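Transcriptional repressor (Vibrio fischeri, PDB 3KV1) probably represses transcription as a SorC-family regulator, binding DNA and responding to a sugar or sugar-like effector held by the domain described here. Local coordinates at residues A[15-20]-A[259-263]; A[189-195]-A[210-215]; A[156-161]-A[233-237]. All blocks are in the same frame, centred on the assembly; numbering follows the deposited sequence.

Contact 1 of 3, residues A[15-20]-A[259-263]; sequences KLVEKF and LLNLA
Two helices from the chain ends pack side by side on one side of the Rossmann-like alpha/beta sugar-binding domain: residues 15-20 lie on helix 10-20 and residues 259-263 on helix 253-264. Helical i to i+4 bonds run through both (Lys19 N to Lys15 O 2.8 Å, Phe20 N to Leu16 O 2.9 Å, Ala263 N to Leu259 O 2.9 Å); Phe20 has phi -113° and psi 12°. The short axes run 10.9 Å apart at 37°, in the same general direction, with Leu16 CA nearest Leu260 CA at 7.1 Å. No hydrogen bond crosses; side chains fill the gap and bury 332 Å². Leu16, Leu259 and Leu260 all take the mt rotamer. Leu260 fits among Lys15, Leu16, Lys19 and Phe20, its CD2 3.8 Å from Leu16 CD2 and its CD1 3.9 Å from Lys15 CB. Lys15, m at chi1 and extended beyond, sends its amine away from the partner helix. Phe20 (chi1 m, chi2 -68°) reaches across: CE2 lies 3.9 Å from Leu259 CB, and the ring edge meets Leu259 O, 3.8 Å from CZ. Leu16 also packs on strand 24-28 and Phe20 on helix 234-242. On the exposed side Lys19, t at chi1 and p at chi2, lays its aliphatic chain against the partner helix, with CE 3.5 Å from Ala263 CB.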
loop_
_atom_site.group_PDB
_atom_site.type_symbol
_atom_site.label_atom_id
_atom_site.label_comp_id
_atom_site.label_asym_id
_atom_site.label_seq_id
_atom_site.Cartn_x
_atom_site.Cartn_y
_atom_site.Cartn_z
ATOM N N LYS A 15 -36.960 -15.328 3.282
ATOM C CA LYS A 15 -37.638 -14.234 3.964
ATOM C C LYS A 15 -36.796 -12.969 3.974
ATOM O O LYS A 15 -37.325 -11.862 3.779
ATOM C CB LYS A 15 -38.027 -14.625 5.394
ATOM C CG LYS A 15 -39.187 -15.639 5.463
ATOM C CD LYS A 15 -39.402 -16.147 6.903
ATOM C CE LYS A 15 -40.505 -17.208 6.985
ATOM N NZ LYS A 15 -40.646 -17.729 8.379
ATOM N N LEU A 16 -35.491 -13.125 4.216
ATOM C CA LEU A 16 -34.581 -11.976 4.201
ATOM C C LEU A 16 -34.495 -11.307 2.820
ATOM O O LEU A 16 -34.538 -10.086 2.697
ATOM C CB LEU A 16 -33.174 -12.402 4.624
ATOM C CG LEU A 16 -32.978 -12.665 6.114
ATOM C CD1 LEU A 16 -31.542 -13.092 6.360
ATOM C CD2 LEU A 16 -33.324 -11.392 6.917
ATOM N N VAL A 17 -34.359 -12.130 1.789
ATOM C CA VAL A 17 -34.286 -11.651 0.426
ATOM C C VAL A 17 -35.536 -10.855 0.097
ATOM O O VAL A 17 -35.452 -9.748 -0.430
ATOM C CB VAL A 17 -34.104 -12.821 -0.560
ATOM C CG1 VAL A 17 -34.475 -12.403 -2.001
ATOM C CG2 VAL A 17 -32.663 -13.351 -0.485
ATOM N N GLU A 18 -36.691 -11.399 0.461
ATOM C CA GLU A 18 -37.947 -10.737 0.166
ATOM C C GLU A 18 -38.082 -9.455 0.965
ATOM O O GLU A 18 -38.457 -8.420 0.435
ATOM C CB GLU A 18 -39.116 -11.671 0.476
ATOM C CG GLU A 18 -40.216 -11.609 -0.553
ATOM C CD GLU A 18 -41.483 -12.306 -0.094
ATOM O OE1 GLU A 18 -41.510 -12.815 1.053
ATOM O OE2 GLU A 18 -42.456 -12.338 -0.883
ATOM N N LYS A 19 -37.763 -9.527 2.251
ATOM C CA LYS A 19 -37.983 -8.398 3.136
ATOM C C LYS A 19 -37.048 -7.219 2.857
ATOM O O LYS A 19 -37.462 -6.065 2.978
ATOM C CB LYS A 19 -37.859 -8.853 4.606
ATOM C CG LYS A 19 -38.450 -7.890 5.615
ATOM C CD LYS A 19 -39.969 -7.889 5.480
ATOM C CE LYS A 19 -40.638 -7.142 6.615
ATOM N NZ LYS A 19 -42.043 -6.764 6.281
ATOM N N PHE A 20 -35.794 -7.507 2.491
ATOM C CA PHE A 20 -34.781 -6.463 2.404
ATOM C C PHE A 20 -34.305 -6.197 0.979
ATOM O O PHE A 20 -33.320 -5.497 0.780
ATOM C CB PHE A 20 -33.609 -6.776 3.345
ATOM C CG PHE A 20 -34.001 -6.784 4.804
ATOM C CD1 PHE A 20 -34.373 -5.602 5.439
ATOM C CD2 PHE A 20 -34.035 -7.976 5.530
ATOM C CE1 PHE A 20 -34.750 -5.602 6.788
ATOM C CE2 PHE A 20 -34.418 -7.989 6.878
ATOM C CZ PHE A 20 -34.774 -6.803 7.506
ATOM N N LEU A 259 -33.428 -9.604 12.673
ATOM C CA LEU A 259 -33.755 -8.677 11.576
ATOM C C LEU A 259 -35.213 -8.827 11.165
ATOM O O LEU A 259 -35.903 -7.825 10.942
ATOM C CB LEU A 259 -32.874 -8.947 10.370
ATOM C CG LEU A 259 -31.392 -8.623 10.633
ATOM C CD1 LEU A 259 -30.561 -9.119 9.477
ATOM C CD2 LEU A 259 -31.198 -7.134 10.887
ATOM N N LEU A 260 -35.675 -10.079 11.057
ATOM C CA LEU A 260 -37.060 -10.338 10.659
ATOM C C LEU A 260 -38.025 -9.875 11.737
ATOM O O LEU A 260 -39.106 -9.355 11.439
ATOM C CB LEU A 260 -37.283 -11.813 10.315
ATOM C CG LEU A 260 -36.502 -12.247 9.069
ATOM C CD1 LEU A 260 -36.594 -13.767 8.907
ATOM C CD2 LEU A 260 -37.032 -11.516 7.834
ATOM N N ASN A 261 -37.654 -10.094 12.997
ATOM C CA ASN A 261 -38.433 -9.572 14.104
ATOM C C ASN A 261 -38.498 -8.053 14.122
ATOM O O ASN A 261 -39.572 -7.479 14.294
ATOM C CB ASN A 261 -37.863 -10.084 15.428
ATOM C CG ASN A 261 -38.763 -9.789 16.599
ATOM O OD1 ASN A 261 -39.913 -10.263 16.655
ATOM N ND2 ASN A 261 -38.239 -9.045 17.570
ATOM N N LEU A 262 -37.349 -7.398 13.937
ATOM C CA LEU A 262 -37.311 -5.938 13.942
ATOM C C LEU A 262 -38.169 -5.376 12.791
ATOM O O LEU A 262 -38.869 -4.374 12.951
ATOM C CB LEU A 262 -35.861 -5.445 13.756
ATOM C CG LEU A 262 -34.929 -5.682 14.948
ATOM C CD1 LEU A 262 -33.461 -5.324 14.612
ATOM C CD2 LEU A 262 -35.444 -4.880 16.150
ATOM N N ALA A 263 -38.094 -6.013 11.622
ATOM C CA ALA A 263 -38.857 -5.557 10.458
ATOM C C ALA A 263 -40.364 -5.764 10.623
ATOM O O ALA A 263 -41.161 -4.883 10.276
ATOM C CB ALA A 263 -38.345 -6.245 9.172
#

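Contact 2 of 3, residues A[189-195]-A[210-215]; sequences IGGFDFF and VIGLEM
A classic beta bulge, with Phe192 and Asp193 both facing Ile189, closes the tight turn between strands 185-189 and 193-196; the irregular segment 210-215, leading into helix 215-219, packs against it. The nearest CA pairs are Phe192-Gly212 (5.7 Å) and Asp193-Glu214 (5.6 Å), and the contact buries 446 Å². Ile189 is bonded by its N to Asp193 O (2.9 Å) and sets CG2 3.9 Å from CE of selenomethionine Met215. Gly190 and Gly191 make the turn at positive phi (72° and 90°); a glycerol, probably from the crystallisation liquor, lies near Gly191 and may mark a pocket. Phe192, chi1 p, presents one ring face to Leu213, whose CB makes a CH-pi contact 4.1 Å from the Phe192 ring centroid, 18° off the normal, while Phe192 CB lies 4.2 Å from Val210 CG1. A water bridges the backbones, 2.6 Å from Phe192 O and 2.7 Å from Leu213 O. Asp193 uses both carboxylate oxygens: OD1 accepts from Phe194 N (2.8 Å), and OD2 takes the first amide of the helix just after its N-cap residue, Glu214. Phe194 (chi1 m) puts CZ 3.9 Å from Val210 CG2. Phe195, chi1 p, offers its ring edge to Met215, CD1 lying 4.2 Å from CE; Met215 curls back with chi2 and chi3 both p. Its amide gives the one direct hydrogen bond between the segments, Met215 N to Asp193 OD2 at 2.7 Å.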
loop_
_atom_site.group_PDB
_atom_site.type_symbol
_atom_site.label_atom_id
_atom_site.label_comp_id
_atom_site.label_asym_id
_atom_site.label_seq_id
_atom_site.Cartn_x
_atom_site.Cartn_y
_atom_site.Cartn_z
ATOM N N ILE A 189 -20.221 0.958 7.713
ATOM C CA ILE A 189 -20.056 -0.029 6.663
ATOM C C ILE A 189 -18.686 0.125 6.041
ATOM O O ILE A 189 -18.322 1.210 5.572
ATOM C CB ILE A 189 -21.182 0.052 5.617
ATOM C CG1 ILE A 189 -21.067 -1.113 4.614
ATOM C CG2 ILE A 189 -21.221 1.419 4.941
ATOM C CD1 ILE A 189 -22.422 -1.508 3.955
ATOM N N GLY A 190 -17.935 -0.976 6.038
ATOM C CA GLY A 190 -16.614 -1.047 5.440
ATOM C C GLY A 190 -15.523 -0.300 6.194
ATOM O O GLY A 190 -14.332 -0.332 5.805
ATOM N N GLY A 191 -15.909 0.357 7.279
ATOM C CA GLY A 191 -15.017 1.272 7.978
ATOM C C GLY A 191 -15.058 2.707 7.507
ATOM O O GLY A 191 -14.539 3.624 8.174
ATOM N N PHE A 192 -15.692 2.930 6.362
ATOM C CA PHE A 192 -15.537 4.216 5.673
ATOM C C PHE A 192 -16.760 5.111 5.629
ATOM O O PHE A 192 -16.651 6.277 5.218
ATOM C CB PHE A 192 -14.965 4.017 4.257
ATOM C CG PHE A 192 -15.719 2.997 3.416
ATOM C CD1 PHE A 192 -16.975 3.295 2.886
ATOM C CD2 PHE A 192 -15.145 1.757 3.135
ATOM C CE1 PHE A 192 -17.661 2.346 2.103
ATOM C CE2 PHE A 192 -15.797 0.815 2.329
ATOM C CZ PHE A 192 -17.064 1.118 1.820
ATOM N N ASP A 193 -17.935 4.585 5.987
ATOM C CA ASP A 193 -19.113 5.457 6.080
ATOM C C ASP A 193 -20.060 4.973 7.176
ATOM O O ASP A 193 -19.976 3.838 7.636
ATOM C CB ASP A 193 -19.855 5.631 4.737
ATOM C CG ASP A 193 -20.469 7.048 4.564
ATOM O OD1 ASP A 193 -20.594 7.777 5.570
ATOM O OD2 ASP A 193 -20.810 7.451 3.415
ATOM N N PHE A 194 -20.932 5.868 7.597
ATOM C CA PHE A 194 -21.651 5.711 8.858
ATOM C C PHE A 194 -23.125 6.004 8.610
ATOM O O PHE A 194 -23.466 6.837 7.754
ATOM C CB PHE A 194 -21.048 6.717 9.859
ATOM C CG PHE A 194 -19.552 6.588 9.970
ATOM C CD1 PHE A 194 -18.999 5.605 10.773
ATOM C CD2 PHE A 194 -18.706 7.383 9.202
ATOM C CE1 PHE A 194 -17.604 5.419 10.835
ATOM C CE2 PHE A 194 -17.306 7.209 9.232
ATOM C CZ PHE A 194 -16.753 6.235 10.053
ATOM N N PHE A 195 -24.000 5.341 9.351
ATOM C CA PHE A 195 -25.432 5.508 9.120
ATOM C C PHE A 195 -26.243 5.552 10.418
ATOM O O PHE A 195 -25.771 5.119 11.483
ATOM C CB PHE A 195 -25.922 4.350 8.267
ATOM C CG PHE A 195 -25.488 3.007 8.779
ATOM C CD1 PHE A 195 -24.315 2.404 8.298
ATOM C CD2 PHE A 195 -26.232 2.353 9.761
ATOM C CE1 PHE A 195 -23.898 1.179 8.773
ATOM C CE2 PHE A 195 -25.817 1.116 10.248
ATOM C CZ PHE A 195 -24.635 0.516 9.746
ATOM N N VAL A 210 -12.067 10.192 7.799
ATOM C CA VAL A 210 -11.811 8.918 7.114
ATOM C C VAL A 210 -11.552 9.140 5.630
ATOM O O VAL A 210 -12.228 9.942 4.995
ATOM C CB VAL A 210 -13.005 7.927 7.222
ATOM C CG1 VAL A 210 -12.618 6.555 6.659
ATOM C CG2 VAL A 210 -13.452 7.791 8.654
ATOM N N ILE A 211 -10.573 8.419 5.072
ATOM C CA ILE A 211 -10.306 8.486 3.662
ATOM C C ILE A 211 -10.705 7.178 3.011
ATOM O O ILE A 211 -10.134 6.131 3.310
ATOM C CB ILE A 211 -8.812 8.734 3.400
ATOM C CG1 ILE A 211 -8.478 10.163 3.872
ATOM C CG2 ILE A 211 -8.542 8.613 1.913
ATOM C CD1 ILE A 211 -7.046 10.493 3.815
ATOM N N GLY A 212 -11.708 7.224 2.148
ATOM C CA GLY A 212 -12.149 5.997 1.494
ATOM C C GLY A 212 -13.412 6.284 0.716
ATOM O O GLY A 212 -13.750 7.460 0.520
ATOM N N LEU A 213 -14.086 5.230 0.256
ATOM C CA LEU A 213 -15.400 5.374 -0.396
ATOM C C LEU A 213 -16.495 5.925 0.517
ATOM O O LEU A 213 -16.317 6.052 1.729
ATOM C CB LEU A 213 -15.871 4.027 -0.946
ATOM C CG LEU A 213 -15.052 3.398 -2.086
ATOM C CD1 LEU A 213 -15.784 2.141 -2.507
ATOM C CD2 LEU A 213 -14.891 4.364 -3.269
ATOM N N GLU A 214 -17.629 6.277 -0.084
ATOM C CA GLU A 214 -18.801 6.715 0.680
ATOM C C GLU A 214 -20.050 5.924 0.304
ATOM O O GLU A 214 -20.041 5.107 -0.626
ATOM C CB GLU A 214 -19.050 8.218 0.489
ATOM C CG GLU A 214 -19.288 8.623 -0.950
ATOM C CD GLU A 214 -19.514 10.119 -1.101
ATOM O OE1 GLU A 214 -18.523 10.858 -1.258
ATOM O OE2 GLU A 214 -20.683 10.557 -1.050
HETATM N N MSE A 215 -21.127 6.175 1.041
HETATM C CA MSE A 215 -22.369 5.405 0.868
HETATM C C MSE A 215 -22.888 5.444 -0.570
HETATM O O MSE A 215 -23.316 4.430 -1.106
HETATM C CB MSE A 215 -23.465 5.941 1.801
HETATM C CG MSE A 215 -24.625 4.980 1.882
HETATM SE SE MSE A 215 -24.089 3.482 2.985
HETATM C CE MSE A 215 -23.752 4.400 4.664
HETATM O O HOH W 1 -15.896 8.046 3.527
#

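Contact 3 of 3, residues A[156-161]-A[233-237]; sequences IGDMDE and KALSI
One lysine amine, Lys233 NZ, is held at the centre of a salt-bridge network where the C-terminal end of a Rossmann-like central strand meets the start of a helix. Strand 151-158 is followed by the short, weakly bonded helix 159-162; Lys233 is the N-cap residue of helix 234-242. Lys233 takes m at chi1 and is fully extended from chi2 to chi4, which carries NZ across to Glu161 OE1 for a charged hydrogen bond of 2.6 Å. Asp158 OD2 is a long second partner, 3.8 Å from NZ, and a water joins the two, 2.9 Å from Asp158 OD2 and 3.1 Å from Lys233 NZ. Glu230, just upstream of Lys233, adds a further salt bridge to the amine. Asp158, chi1 p, is the N-cap of the following helix, its OD2 accepting weakly from Glu161 N (3.0 Å); the same amide bonds to Asp158 O (2.7 Å). A glycerol, probably from the crystallisation liquor, lies near Glu161 and may mark a pocket at the C-terminal end of the strand. Nearer the sheet the segments meet by van der Waals packing. CA atoms approach at Asp158-Ser236 (5.8 Å) and Ile156-Ile237 (6.3 Å), and 318 Å² is buried. Ser236, chi1 m, lies against Gly157 and Asp158, its CB 3.8 Å from Gly157 O, while its hydroxyl bonds to Val186 O on the neighbouring strand. Ile156 and Ile237 are both mt; Ile156 CG2 sits 3.6 Å from Ser236 O, and Ile156 CD1 makes an apolar contact with Ile237 CG2 at 4.1 Å.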
loop_
_atom_site.group_PDB
_atom_site.type_symbol
_atom_site.label_atom_id
_atom_site.label_comp_id
_atom_site.label_asym_id
_atom_site.label_seq_id
_atom_site.Cartn_x
_atom_site.Cartn_y
_atom_site.Cartn_z
ATOM N N ILE A 156 -20.176 -4.851 8.662
ATOM C CA ILE A 156 -21.031 -3.836 9.280
ATOM C C ILE A 156 -20.562 -3.748 10.728
ATOM O O ILE A 156 -20.624 -4.745 11.466
ATOM C CB ILE A 156 -22.511 -4.252 9.266
ATOM C CG1 ILE A 156 -22.965 -4.523 7.824
ATOM C CG2 ILE A 156 -23.389 -3.155 9.977
ATOM C CD1 ILE A 156 -24.355 -5.229 7.723
ATOM N N GLY A 157 -20.086 -2.584 11.141
ATOM C CA GLY A 157 -19.498 -2.480 12.465
ATOM C C GLY A 157 -20.419 -1.722 13.390
ATOM O O GLY A 157 -21.295 -0.986 12.930
ATOM N N ASP A 158 -20.260 -1.918 14.696
ATOM C CA ASP A 158 -20.973 -1.066 15.645
ATOM C C ASP A 158 -20.021 0.029 16.130
ATOM O O ASP A 158 -18.807 -0.056 15.913
ATOM C CB ASP A 158 -21.568 -1.876 16.801
ATOM C CG ASP A 158 -20.536 -2.265 17.849
ATOM O OD1 ASP A 158 -20.951 -2.555 18.989
ATOM O OD2 ASP A 158 -19.325 -2.291 17.536
HETATM N N MSE A 159 -20.561 1.076 16.753
HETATM C CA MSE A 159 -19.739 2.231 17.106
HETATM C C MSE A 159 -18.474 1.767 17.843
HETATM O O MSE A 159 -17.377 2.297 17.615
HETATM C CB MSE A 159 -20.525 3.269 17.922
HETATM C CG MSE A 159 -21.396 4.181 17.067
HETATM SE SE MSE A 159 -20.305 5.400 15.989
HETATM C CE MSE A 159 -20.037 6.778 17.345
ATOM N N ASP A 160 -18.642 0.747 18.680
ATOM C CA ASP A 160 -17.571 0.230 19.521
ATOM C C ASP A 160 -16.446 -0.428 18.715
ATOM O O ASP A 160 -15.323 -0.560 19.203
ATOM C CB ASP A 160 -18.142 -0.751 20.556
ATOM C CG ASP A 160 -19.444 -0.248 21.199
ATOM O OD1 ASP A 160 -19.552 -0.308 22.443
ATOM O OD2 ASP A 160 -20.358 0.199 20.463
ATOM N N GLU A 161 -16.747 -0.834 17.481
ATOM C CA GLU A 161 -15.756 -1.399 16.588
ATOM C C GLU A 161 -14.903 -0.293 15.972
ATOM O O GLU A 161 -13.775 -0.536 15.538
ATOM C CB GLU A 161 -16.442 -2.180 15.474
ATOM C CG GLU A 161 -15.892 -3.562 15.278
ATOM C CD GLU A 161 -16.783 -4.398 14.397
ATOM O OE1 GLU A 161 -17.941 -4.665 14.806
ATOM O OE2 GLU A 161 -16.324 -4.769 13.291
ATOM N N LYS A 233 -25.370 -6.913 17.771
ATOM C CA LYS A 233 -25.149 -5.755 16.890
ATOM C C LYS A 233 -26.277 -5.652 15.859
ATOM O O LYS A 233 -26.170 -4.991 14.843
ATOM C CB LYS A 233 -23.768 -5.837 16.226
ATOM C CG LYS A 233 -22.644 -5.812 17.248
ATOM C CD LYS A 233 -21.284 -5.761 16.570
ATOM C CE LYS A 233 -20.147 -5.859 17.592
ATOM N NZ LYS A 233 -18.817 -6.008 16.889
ATOM N N ALA A 234 -27.406 -6.284 16.171
ATOM C CA ALA A 234 -28.530 -6.270 15.243
ATOM C C ALA A 234 -29.018 -4.857 14.898
ATOM O O ALA A 234 -29.463 -4.629 13.782
ATOM C CB ALA A 234 -29.688 -7.133 15.783
ATOM N N LEU A 235 -28.966 -3.902 15.828
ATOM C CA LEU A 235 -29.364 -2.539 15.441
ATOM C C LEU A 235 -28.493 -1.951 14.317
ATOM O O LEU A 235 -28.992 -1.264 13.391
ATOM C CB LEU A 235 -29.362 -1.609 16.650
ATOM C CG LEU A 235 -30.411 -1.904 17.719
ATOM C CD1 LEU A 235 -30.611 -0.641 18.544
ATOM C CD2 LEU A 235 -31.739 -2.350 17.100
ATOM N N SER A 236 -27.185 -2.186 14.391
ATOM C CA SER A 236 -26.291 -1.726 13.334
ATOM C C SER A 236 -26.592 -2.404 12.013
ATOM O O SER A 236 -26.525 -1.773 10.956
ATOM C CB SER A 236 -24.830 -1.993 13.720
ATOM O OG SER A 236 -24.557 -1.352 14.960
ATOM N N ILE A 237 -26.893 -3.697 12.066
ATOM C CA ILE A 237 -27.146 -4.456 10.846
ATOM C C ILE A 237 -28.454 -3.956 10.225
ATOM O O ILE A 237 -28.541 -3.817 8.990
ATOM C CB ILE A 237 -27.234 -5.974 11.093
ATOM C CG1 ILE A 237 -25.901 -6.481 11.666
ATOM C CG2 ILE A 237 -27.561 -6.704 9.790
ATOM C CD1 ILE A 237 -25.995 -7.914 12.269
HETATM O O HOH W 2 -17.427 -4.064 18.882
#

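In the fold
From the N terminus, helix 10-20 opens the widest loop, which contact 1 closes 239 residues later on the last helix, joining the two chain ends. Inside that span, contact 3 links the end of strand 151-158 to helix 234-242 across 72 residues, and within it contact 2 closes the shortest loop, 15 residues, between the bulged hairpin and the entry to helix 215-219. The three loops therefore nest without crossing. Neighbours touch: Leu259 of contact 1 packs on Ile237 of contact 3, and Phe195 of contact 2 lies on Ile156 and Ser236, making a continuous path from the terminal helices through helix 234-242 to the sheet. Contacts 1 and 2 stay about 10 Å apart at their nearest atoms.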